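Local atomic coordinates of uncharacterized protein (Staphylococcus aureus subsp. aureus, PDB entry 3H04), a protein that is of unknown function but has an alpha/beta-hydrolase fold and is probably a serine hydrolase resembling feruloyl esterases. Residues Glu3-Lys11 against Leu16-Lys24; Leu209-Cys217 against Ile261-Ile272. All coordinates share one frame; numbering follows the deposited sequence.

Interaction 1. Residues Glu3-Lys11 against Leu16-Lys24; sequences EIKYKVITK and LPYTIIKAK
Y6 and Y18 are paired across an antiparallel beta hairpin, strands 4-9 and 15-21, at one edge of the sheet of an alpha/beta-hydrolase fold. Six backbone hydrogen bonds close the ladder, two for each of the pairs I4-I20, Y6-Y18 and V8-L16, whose side chains share one face of the sheet; K5, T19, K7 and P17 lie on the other. Y18 illustrates how a side chain can lean over its neighbouring strand. Its CB leaves the sheet on the face shared with Y6 and V8, and chi1 of 67° then turns CG and the ring over strand 4-9. Y18 CD1 comes near Y6 CB, Y18 CE1 lies 3.7 Å from Y6 CG, and Y18 CZ lies 3.4 Å from Y6 CB, which sits over one face of the Y18 ring as a CH-pi contact. On the other flank, Y18 CD2 and CE2 meet V8 CG2 at the ring edge. Y18 OH lies beside Y6 CB and CD1 and is hydrogen-bonded to Q92 OE1. The planes of the two rings differ by only 4°, but with a large offset. Past this pair, Y6 CE2 reaches I20 CG1 at 3.9 Å, and at the turn end T10 CG2 touches L16 CD1 at 3.6 Å.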
loop_
_atom_site.group_PDB
_atom_site.type_symbol
_atom_site.label_atom_id
_atom_site.label_comp_id
_atom_site.label_asym_id
_atom_site.label_seq_id
_atom_site.Cartn_x
_atom_site.Cartn_y
_atom_site.Cartn_z
ATOM N N GLU A 3 -13.934 -4.901 -15.844
ATOM C CA GLU A 3 -13.299 -3.670 -15.269
ATOM C C GLU A 3 -14.060 -2.391 -15.657
ATOM O O GLU A 3 -14.274 -2.109 -16.849
ATOM C CB GLU A 3 -11.831 -3.553 -15.693
ATOM C CG GLU A 3 -10.853 -4.263 -14.768
ATOM C CD GLU A 3 -9.398 -4.161 -15.228
ATOM O OE1 GLU A 3 -9.120 -3.484 -16.248
ATOM O OE2 GLU A 3 -8.517 -4.762 -14.565
ATOM N N ILE A 4 -14.454 -1.615 -14.645
ATOM C CA ILE A 4 -15.143 -0.332 -14.858
ATOM C C ILE A 4 -14.371 0.875 -14.284
ATOM O O ILE A 4 -13.995 0.895 -13.093
ATOM C CB ILE A 4 -16.562 -0.387 -14.298
ATOM C CG1 ILE A 4 -17.375 -1.385 -15.138
ATOM C CG2 ILE A 4 -17.204 0.994 -14.365
ATOM C CD1 ILE A 4 -18.722 -1.642 -14.613
ATOM N N LYS A 5 -14.146 1.863 -15.156
ATOM C CA LYS A 5 -13.326 3.044 -14.873
ATOM C C LYS A 5 -14.129 4.226 -14.319
ATOM O O LYS A 5 -15.233 4.552 -14.813
ATOM C CB LYS A 5 -12.648 3.522 -16.153
ATOM C CG LYS A 5 -11.764 2.504 -16.830
ATOM C CD LYS A 5 -11.194 3.130 -18.110
ATOM C CE LYS A 5 -10.273 2.177 -18.875
ATOM N NZ LYS A 5 -10.133 2.623 -20.316
ATOM N N TYR A 6 -13.563 4.871 -13.306
ATOM C CA TYR A 6 -14.152 6.046 -12.665
ATOM C C TYR A 6 -13.043 7.040 -12.450
ATOM O O TYR A 6 -11.868 6.724 -12.622
ATOM C CB TYR A 6 -14.734 5.701 -11.300
ATOM C CG TYR A 6 -15.915 4.774 -11.301
ATOM C CD1 TYR A 6 -17.202 5.271 -11.071
ATOM C CD2 TYR A 6 -15.749 3.389 -11.506
ATOM C CE1 TYR A 6 -18.305 4.419 -11.057
ATOM C CE2 TYR A 6 -16.843 2.522 -11.489
ATOM C CZ TYR A 6 -18.121 3.048 -11.265
ATOM O OH TYR A 6 -19.226 2.220 -11.286
ATOM N N LYS A 7 -13.389 8.259 -12.078
ATOM C CA LYS A 7 -12.356 9.165 -11.601
ATOM C C LYS A 7 -12.872 10.001 -10.454
ATOM O O LYS A 7 -14.078 10.207 -10.306
ATOM C CB LYS A 7 -11.800 10.038 -12.734
ATOM C CG LYS A 7 -12.815 10.741 -13.520
ATOM C CD LYS A 7 -12.154 11.637 -14.569
ATOM C CE LYS A 7 -13.179 12.323 -15.419
ATOM N NZ LYS A 7 -14.204 12.993 -14.590
ATOM N N VAL A 8 -11.942 10.422 -9.619
ATOM C CA VAL A 8 -12.222 11.370 -8.588
ATOM C C VAL A 8 -11.418 12.593 -8.967
ATOM O O VAL A 8 -10.230 12.488 -9.310
ATOM C CB VAL A 8 -11.769 10.890 -7.208
ATOM C CG1 VAL A 8 -12.200 11.920 -6.190
ATOM C CG2 VAL A 8 -12.412 9.523 -6.865
ATOM N N ILE A 9 -12.078 13.734 -8.927
ATOM C CA ILE A 9 -11.468 15.025 -9.233
ATOM C C ILE A 9 -10.989 15.626 -7.901
ATOM O O ILE A 9 -11.799 15.842 -7.016
ATOM C CB ILE A 9 -12.474 15.965 -9.902
ATOM C CG1 ILE A 9 -12.896 15.475 -11.316
ATOM C CG2 ILE A 9 -11.898 17.384 -10.002
ATOM C CD1 ILE A 9 -11.729 14.814 -12.113
ATOM N N THR A 10 -9.682 15.843 -7.746
ATOM C CA THR A 10 -9.101 16.413 -6.501
ATOM C C THR A 10 -9.443 17.934 -6.276
ATOM O O THR A 10 -9.914 18.618 -7.219
ATOM C CB THR A 10 -7.588 16.219 -6.498
ATOM O OG1 THR A 10 -6.977 17.075 -7.499
ATOM C CG2 THR A 10 -7.236 14.699 -6.772
ATOM N N LYS A 11 -9.149 18.471 -5.080
ATOM C CA LYS A 11 -9.313 19.925 -4.809
ATOM C C LYS A 11 -8.577 20.782 -5.813
ATOM O O LYS A 11 -9.008 21.916 -6.083
ATOM C CB LYS A 11 -8.787 20.314 -3.414
ATOM C CG LYS A 11 -9.774 20.201 -2.302
ATOM C CD LYS A 11 -10.806 21.342 -2.299
ATOM C CE LYS A 11 -11.845 21.202 -1.177
ATOM N NZ LYS A 11 -12.936 22.242 -1.361
ATOM N N LEU A 16 -7.958 11.494 -10.507
ATOM C CA LEU A 16 -7.395 10.267 -9.965
ATOM C C LEU A 16 -8.281 9.151 -10.448
ATOM O O LEU A 16 -9.409 9.065 -9.994
ATOM C CB LEU A 16 -7.387 10.225 -8.428
ATOM C CG LEU A 16 -6.479 11.240 -7.769
ATOM C CD1 LEU A 16 -6.652 11.142 -6.245
ATOM C CD2 LEU A 16 -5.016 11.037 -8.238
ATOM N N PRO A 17 -7.801 8.334 -11.398
ATOM C CA PRO A 17 -8.626 7.223 -11.874
ATOM C C PRO A 17 -8.728 6.138 -10.814
ATOM O O PRO A 17 -7.838 6.012 -9.974
ATOM C CB PRO A 17 -7.840 6.671 -13.083
ATOM C CG PRO A 17 -6.372 7.102 -12.781
ATOM C CD PRO A 17 -6.521 8.451 -12.131
ATOM N N TYR A 18 -9.840 5.421 -10.814
ATOM C CA TYR A 18 -9.943 4.178 -10.093
ATOM C C TYR A 18 -10.815 3.224 -10.886
ATOM O O TYR A 18 -11.618 3.677 -11.710
ATOM C CB TYR A 18 -10.395 4.343 -8.639
ATOM C CG TYR A 18 -11.801 4.816 -8.401
ATOM C CD1 TYR A 18 -12.857 3.907 -8.306
ATOM C CD2 TYR A 18 -12.081 6.177 -8.253
ATOM C CE1 TYR A 18 -14.163 4.336 -8.065
ATOM C CE2 TYR A 18 -13.387 6.612 -8.030
ATOM C CZ TYR A 18 -14.402 5.674 -7.923
ATOM O OH TYR A 18 -15.643 6.113 -7.661
ATOM N N THR A 19 -10.557 1.929 -10.701
ATOM C CA THR A 19 -11.284 0.833 -11.335
ATOM C C THR A 19 -11.976 -0.025 -10.292
ATOM O O THR A 19 -11.457 -0.268 -9.183
ATOM C CB THR A 19 -10.382 -0.104 -12.166
ATOM O OG1 THR A 19 -9.474 -0.791 -11.276
ATOM C CG2 THR A 19 -9.582 0.684 -13.177
ATOM N N ILE A 20 -13.174 -0.465 -10.635
ATOM C CA ILE A 20 -13.919 -1.390 -9.814
ATOM C C ILE A 20 -14.092 -2.648 -10.633
ATOM O O ILE A 20 -14.594 -2.596 -11.772
ATOM C CB ILE A 20 -15.320 -0.847 -9.435
ATOM C CG1 ILE A 20 -15.189 0.476 -8.660
ATOM C CG2 ILE A 20 -16.156 -1.922 -8.657
ATOM C CD1 ILE A 20 -16.486 0.907 -7.987
ATOM N N ILE A 21 -13.675 -3.775 -10.055
ATOM C CA ILE A 21 -13.998 -5.083 -10.595
ATOM C C ILE A 21 -15.065 -5.666 -9.693
ATOM O O ILE A 21 -14.831 -5.796 -8.480
ATOM C CB ILE A 21 -12.770 -6.033 -10.558
ATOM C CG1 ILE A 21 -11.710 -5.588 -11.564
ATOM C CG2 ILE A 21 -13.239 -7.525 -10.832
ATOM C CD1 ILE A 21 -10.291 -5.941 -11.176
ATOM N N LYS A 22 -16.214 -6.034 -10.273
ATOM C CA LYS A 22 -17.370 -6.518 -9.505
ATOM C C LYS A 22 -17.236 -7.951 -9.008
ATOM O O LYS A 22 -16.614 -8.793 -9.666
ATOM C CB LYS A 22 -18.661 -6.439 -10.338
ATOM C CG LYS A 22 -19.071 -5.051 -10.794
ATOM C CD LYS A 22 -19.373 -4.074 -9.636
ATOM C CE LYS A 22 -20.783 -4.202 -9.080
ATOM N NZ LYS A 22 -20.774 -5.060 -7.845
ATOM N N ALA A 23 -17.830 -8.214 -7.841
ATOM C CA ALA A 23 -17.953 -9.584 -7.305
ATOM C C ALA A 23 -18.599 -10.508 -8.337
ATOM O O ALA A 23 -19.616 -10.153 -8.890
ATOM C CB ALA A 23 -18.770 -9.574 -6.043
ATOM N N LYS A 24 -18.000 -11.686 -8.560
ATOM C CA LYS A 24 -18.483 -12.685 -9.521
ATOM C C LYS A 24 -19.850 -13.245 -9.181
ATOM O O LYS A 24 -20.681 -13.445 -10.057
ATOM C CB LYS A 24 -17.509 -13.876 -9.612
ATOM C CG LYS A 24 -16.306 -13.675 -10.534
ATOM C CD LYS A 24 -15.276 -14.825 -10.383
ATOM C CE LYS A 24 -13.830 -14.315 -10.404
ATOM N NZ LYS A 24 -13.424 -13.656 -11.702
#

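Interaction 2. Residues Leu209-Cys217 against Ile261-Ile272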
loop_
_atom_site.group_PDB
_atom_site.type_symbol
_atom_site.label_atom_id
_atom_site.label_comp_id
_atom_site.label_asym_id
_atom_site.label_seq_id
_atom_site.Cartn_x
_atom_site.Cartn_y
_atom_site.Cartn_z
ATOM N N LEU A 209 -7.560 -0.116 16.027
ATOM C CA LEU A 209 -7.740 -0.508 14.627
ATOM C C LEU A 209 -8.670 -1.709 14.492
ATOM O O LEU A 209 -8.743 -2.535 15.413
ATOM C CB LEU A 209 -6.408 -0.786 13.948
ATOM C CG LEU A 209 -5.490 0.374 13.597
ATOM C CD1 LEU A 209 -4.313 -0.174 12.868
ATOM C CD2 LEU A 209 -6.251 1.442 12.751
ATOM N N PRO A 210 -9.405 -1.811 13.355
ATOM C CA PRO A 210 -10.187 -3.015 13.072
ATOM C C PRO A 210 -9.232 -4.198 12.807
ATOM O O PRO A 210 -8.032 -4.026 12.830
ATOM C CB PRO A 210 -10.984 -2.636 11.804
ATOM C CG PRO A 210 -10.095 -1.689 11.107
ATOM C CD PRO A 210 -9.454 -0.874 12.224
ATOM N N PRO A 211 -9.750 -5.403 12.573
ATOM C CA PRO A 211 -8.797 -6.499 12.448
ATOM C C PRO A 211 -7.819 -6.368 11.302
ATOM O O PRO A 211 -8.186 -5.926 10.202
ATOM C CB PRO A 211 -9.699 -7.724 12.219
ATOM C CG PRO A 211 -10.994 -7.389 12.821
ATOM C CD PRO A 211 -11.136 -5.898 12.591
ATOM N N VAL A 212 -6.589 -6.815 11.537
ATOM C CA VAL A 212 -5.526 -6.707 10.555
ATOM C C VAL A 212 -4.973 -8.046 10.146
ATOM O O VAL A 212 -4.529 -8.847 11.011
ATOM C CB VAL A 212 -4.354 -5.885 11.049
ATOM C CG1 VAL A 212 -3.388 -5.685 9.871
ATOM C CG2 VAL A 212 -4.843 -4.477 11.648
ATOM N N PHE A 213 -5.010 -8.334 8.851
ATOM C CA PHE A 213 -4.333 -9.559 8.310
ATOM C C PHE A 213 -2.930 -9.157 7.873
ATOM O O PHE A 213 -2.789 -8.208 7.103
ATOM C CB PHE A 213 -5.134 -10.124 7.159
ATOM C CG PHE A 213 -4.594 -11.416 6.577
ATOM C CD1 PHE A 213 -5.162 -12.612 6.911
ATOM C CD2 PHE A 213 -3.486 -11.401 5.696
ATOM C CE1 PHE A 213 -4.676 -13.822 6.383
ATOM C CE2 PHE A 213 -2.993 -12.594 5.169
ATOM C CZ PHE A 213 -3.586 -13.810 5.526
ATOM N N ILE A 214 -1.891 -9.833 8.349
ATOM C CA ILE A 214 -0.506 -9.457 8.021
ATOM C C ILE A 214 0.145 -10.631 7.332
ATOM O O ILE A 214 0.036 -11.760 7.836
ATOM C CB ILE A 214 0.290 -9.071 9.264
ATOM C CG1 ILE A 214 -0.461 -7.917 10.005
ATOM C CG2 ILE A 214 1.775 -8.754 8.864
ATOM C CD1 ILE A 214 0.010 -7.603 11.456
ATOM N N ALA A 215 0.827 -10.381 6.187
ATOM C CA ALA A 215 1.706 -11.403 5.544
ATOM C C ALA A 215 3.042 -10.690 5.335
ATOM O O ALA A 215 3.059 -9.575 4.753
ATOM C CB ALA A 215 1.129 -11.924 4.213
ATOM N N HIS A 216 4.117 -11.273 5.817
ATOM C CA HIS A 216 5.404 -10.645 5.786
ATOM C C HIS A 216 6.526 -11.678 5.854
ATOM O O HIS A 216 6.428 -12.559 6.602
ATOM C CB HIS A 216 5.488 -9.661 6.939
ATOM C CG HIS A 216 6.460 -8.550 6.736
ATOM N ND1 HIS A 216 6.262 -7.295 7.239
ATOM C CD2 HIS A 216 7.650 -8.518 6.108
ATOM C CE1 HIS A 216 7.283 -6.535 6.923
ATOM N NE2 HIS A 216 8.137 -7.253 6.236
ATOM N N CYS A 217 7.532 -11.590 5.003
ATOM C CA CYS A 217 8.662 -12.513 5.034
ATOM C C CYS A 217 9.604 -12.167 6.157
ATOM O O CYS A 217 9.972 -10.981 6.330
ATOM C CB CYS A 217 9.446 -12.419 3.737
ATOM S SG CYS A 217 8.479 -13.046 2.334
ATOM N N ILE A 261 -2.144 -18.058 0.812
ATOM C CA ILE A 261 -2.262 -16.834 1.599
ATOM C C ILE A 261 -3.436 -15.942 1.135
ATOM O O ILE A 261 -4.175 -15.446 1.956
ATOM C CB ILE A 261 -0.903 -16.070 1.633
ATOM C CG1 ILE A 261 0.085 -16.932 2.481
ATOM C CG2 ILE A 261 -1.082 -14.616 2.226
ATOM C CD1 ILE A 261 1.540 -16.443 2.545
ATOM N N TYR A 262 -3.621 -15.783 -0.163
ATOM C CA TYR A 262 -4.791 -15.068 -0.703
ATOM C C TYR A 262 -6.111 -15.724 -0.313
ATOM O O TYR A 262 -7.068 -15.025 -0.007
ATOM C CB TYR A 262 -4.723 -14.861 -2.252
ATOM C CG TYR A 262 -3.912 -13.643 -2.641
ATOM C CD1 TYR A 262 -2.536 -13.726 -2.856
ATOM C CD2 TYR A 262 -4.505 -12.392 -2.729
ATOM C CE1 TYR A 262 -1.784 -12.581 -3.168
ATOM C CE2 TYR A 262 -3.772 -11.227 -3.045
ATOM C CZ TYR A 262 -2.393 -11.339 -3.260
ATOM O OH TYR A 262 -1.642 -10.235 -3.558
ATOM N N ARG A 263 -6.165 -17.053 -0.328
ATOM C CA ARG A 263 -7.357 -17.753 0.148
ATOM C C ARG A 263 -7.581 -17.525 1.638
ATOM O O ARG A 263 -8.699 -17.323 2.037
ATOM C CB ARG A 263 -7.289 -19.240 -0.142
ATOM C CG ARG A 263 -7.494 -19.526 -1.616
ATOM C CD ARG A 263 -7.590 -21.011 -1.845
ATOM N NE ARG A 263 -7.520 -21.354 -3.263
ATOM C CZ ARG A 263 -8.475 -21.109 -4.165
ATOM N NH1 ARG A 263 -9.599 -20.482 -3.837
ATOM N NH2 ARG A 263 -8.295 -21.509 -5.422
ATOM N N LYS A 264 -6.507 -17.470 2.422
ATOM C CA LYS A 264 -6.608 -17.105 3.831
ATOM C C LYS A 264 -7.107 -15.657 4.037
ATOM O O LYS A 264 -7.798 -15.379 5.005
ATOM C CB LYS A 264 -5.258 -17.253 4.534
ATOM C CG LYS A 264 -4.734 -18.648 4.665
ATOM C CD LYS A 264 -3.403 -18.592 5.363
ATOM C CE LYS A 264 -2.881 -19.963 5.678
ATOM N NZ LYS A 264 -3.439 -20.396 6.924
ATOM N N VAL A 265 -6.770 -14.768 3.111
ATOM C CA VAL A 265 -7.268 -13.404 3.168
ATOM C C VAL A 265 -8.795 -13.402 3.087
ATOM O O VAL A 265 -9.484 -12.792 3.917
ATOM C CB VAL A 265 -6.647 -12.514 2.074
ATOM C CG1 VAL A 265 -7.467 -11.244 1.894
ATOM C CG2 VAL A 265 -5.190 -12.177 2.449
ATOM N N VAL A 266 -9.316 -14.121 2.101
ATOM C CA VAL A 266 -10.757 -14.263 1.916
ATOM C C VAL A 266 -11.495 -14.891 3.125
ATOM O O VAL A 266 -12.631 -14.483 3.469
ATOM C CB VAL A 266 -11.040 -15.054 0.644
ATOM C CG1 VAL A 266 -12.550 -15.477 0.555
ATOM C CG2 VAL A 266 -10.610 -14.214 -0.568
ATOM N N ASP A 267 -10.861 -15.877 3.734
ATOM C CA ASP A 267 -11.351 -16.501 4.967
ATOM C C ASP A 267 -11.456 -15.455 6.053
ATOM O O ASP A 267 -12.441 -15.414 6.797
ATOM C CB ASP A 267 -10.386 -17.562 5.487
ATOM C CG ASP A 267 -10.431 -18.882 4.721
ATOM O OD1 ASP A 267 -11.340 -19.130 3.897
ATOM O OD2 ASP A 267 -9.516 -19.684 4.986
ATOM N N PHE A 268 -10.422 -14.628 6.151
ATOM C CA PHE A 268 -10.388 -13.516 7.132
ATOM C C PHE A 268 -11.526 -12.533 6.857
ATOM O O PHE A 268 -12.277 -12.180 7.759
ATOM C CB PHE A 268 -9.002 -12.898 7.096
ATOM C CG PHE A 268 -8.880 -11.533 7.721
ATOM C CD1 PHE A 268 -8.434 -11.386 9.029
ATOM C CD2 PHE A 268 -9.092 -10.392 6.968
ATOM C CE1 PHE A 268 -8.250 -10.091 9.570
ATOM C CE2 PHE A 268 -8.919 -9.144 7.524
ATOM C CZ PHE A 268 -8.487 -9.024 8.840
ATOM N N LEU A 269 -11.705 -12.144 5.597
ATOM C CA LEU A 269 -12.863 -11.315 5.224
ATOM C C LEU A 269 -14.194 -12.004 5.510
ATOM O O LEU A 269 -15.095 -11.394 6.050
ATOM C CB LEU A 269 -12.841 -10.899 3.744
ATOM C CG LEU A 269 -11.595 -10.062 3.366
ATOM C CD1 LEU A 269 -11.554 -9.739 1.860
ATOM C CD2 LEU A 269 -11.566 -8.802 4.177
ATOM N N ASN A 270 -14.323 -13.253 5.118
ATOM C CA ASN A 270 -15.581 -13.981 5.371
ATOM C C ASN A 270 -15.985 -14.053 6.840
ATOM O O ASN A 270 -17.188 -13.999 7.153
ATOM C CB ASN A 270 -15.512 -15.395 4.797
ATOM C CG ASN A 270 -15.542 -15.423 3.301
ATOM O OD1 ASN A 270 -15.888 -14.456 2.671
ATOM N ND2 ASN A 270 -15.151 -16.545 2.723
ATOM N N ALA A 271 -15.005 -14.260 7.735
ATOM C CA ALA A 271 -15.263 -14.290 9.176
ATOM C C ALA A 271 -15.803 -12.959 9.609
ATOM O O ALA A 271 -16.699 -12.881 10.442
ATOM C CB ALA A 271 -13.982 -14.633 10.011
ATOM N N ILE A 272 -15.267 -11.893 9.034
ATOM C CA ILE A 272 -15.713 -10.571 9.430
ATOM C C ILE A 272 -17.110 -10.254 8.932
ATOM O O ILE A 272 -17.906 -9.723 9.694
ATOM C CB ILE A 272 -14.700 -9.477 9.018
ATOM C CG1 ILE A 272 -13.385 -9.648 9.837
ATOM C CG2 ILE A 272 -15.320 -8.142 9.196
ATOM C CD1 ILE A 272 -12.183 -8.837 9.271
#
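F213 and F268 both place CG opposite their own backbone N, with chi1 at -177° and 163°, and these torsions send the two side chains past each other in opposite directions, one from the strand and one from the helix. F213 CB lands over the centre of the F268 ring, 3.7 Å from its centroid, as a CH-pi contact, while the F213 ring continues toward the helix and turns its edge to the same phenyl group. The stack is T-shaped, with centroids 5.6 Å apart and planes inclined at 69°. Farther out, F213 CE1 passes K264 CB at 3.9 Å, and V265 CG2 lies over one face of the F213 ring, 3.5 Å from F213 CE2. I261 CG2, one turn back along the helix from V265, touches both F213 CE2 and A215 CB.

Here helix 256-273 packs on the central sheet of an alpha/beta-hydrolase fold, running almost antiparallel to strand 212-217 with the two axes 9.7 Å apart at their nearest. No hydrogen bond joins helix to strand; the strand's polar backbone is instead engaged by its neighbours, F213 pairing with V122 and D124 and V212 with H237 and T239. V265 and I261 also reach F125 on strand 121-125, so the same helical face spans more than one strand.

At the other end of the contact the F268 ring is held on both faces. I272 CD1 lies over the face opposite F213 CB, and this methyl also meets P211 CB at 4.0 Å. The ring's rim points at the loop leading into the strand, where F268 CZ approaches P211 O at 3.4 Å, near the ring plane.

Overall arrangement
The two interactions involve the same sheet in different ways: strand pairing in one, helix packing in the other. Interaction 1 comes first along the chain and is complete before interaction 2 opens; their centres lie about 24 Å apart, and their nearest atoms about 10 Å, without touching. Interaction 1 is a local hairpin with strand 4-9 outermost, whereas interaction 2 joins the penultimate strand at the far side, 212-217, to the C-terminal helix 256-273. Between strands 15-21 and 212-217 run 60-65, 30-35, 98-103 and 121-125. Helix 256-273 also touches strand 98-103, through L269 and I272 on F99; that strand leads to S104, which may form a catalytic triad with D220 and H248, as in serine hydrolases of this fold.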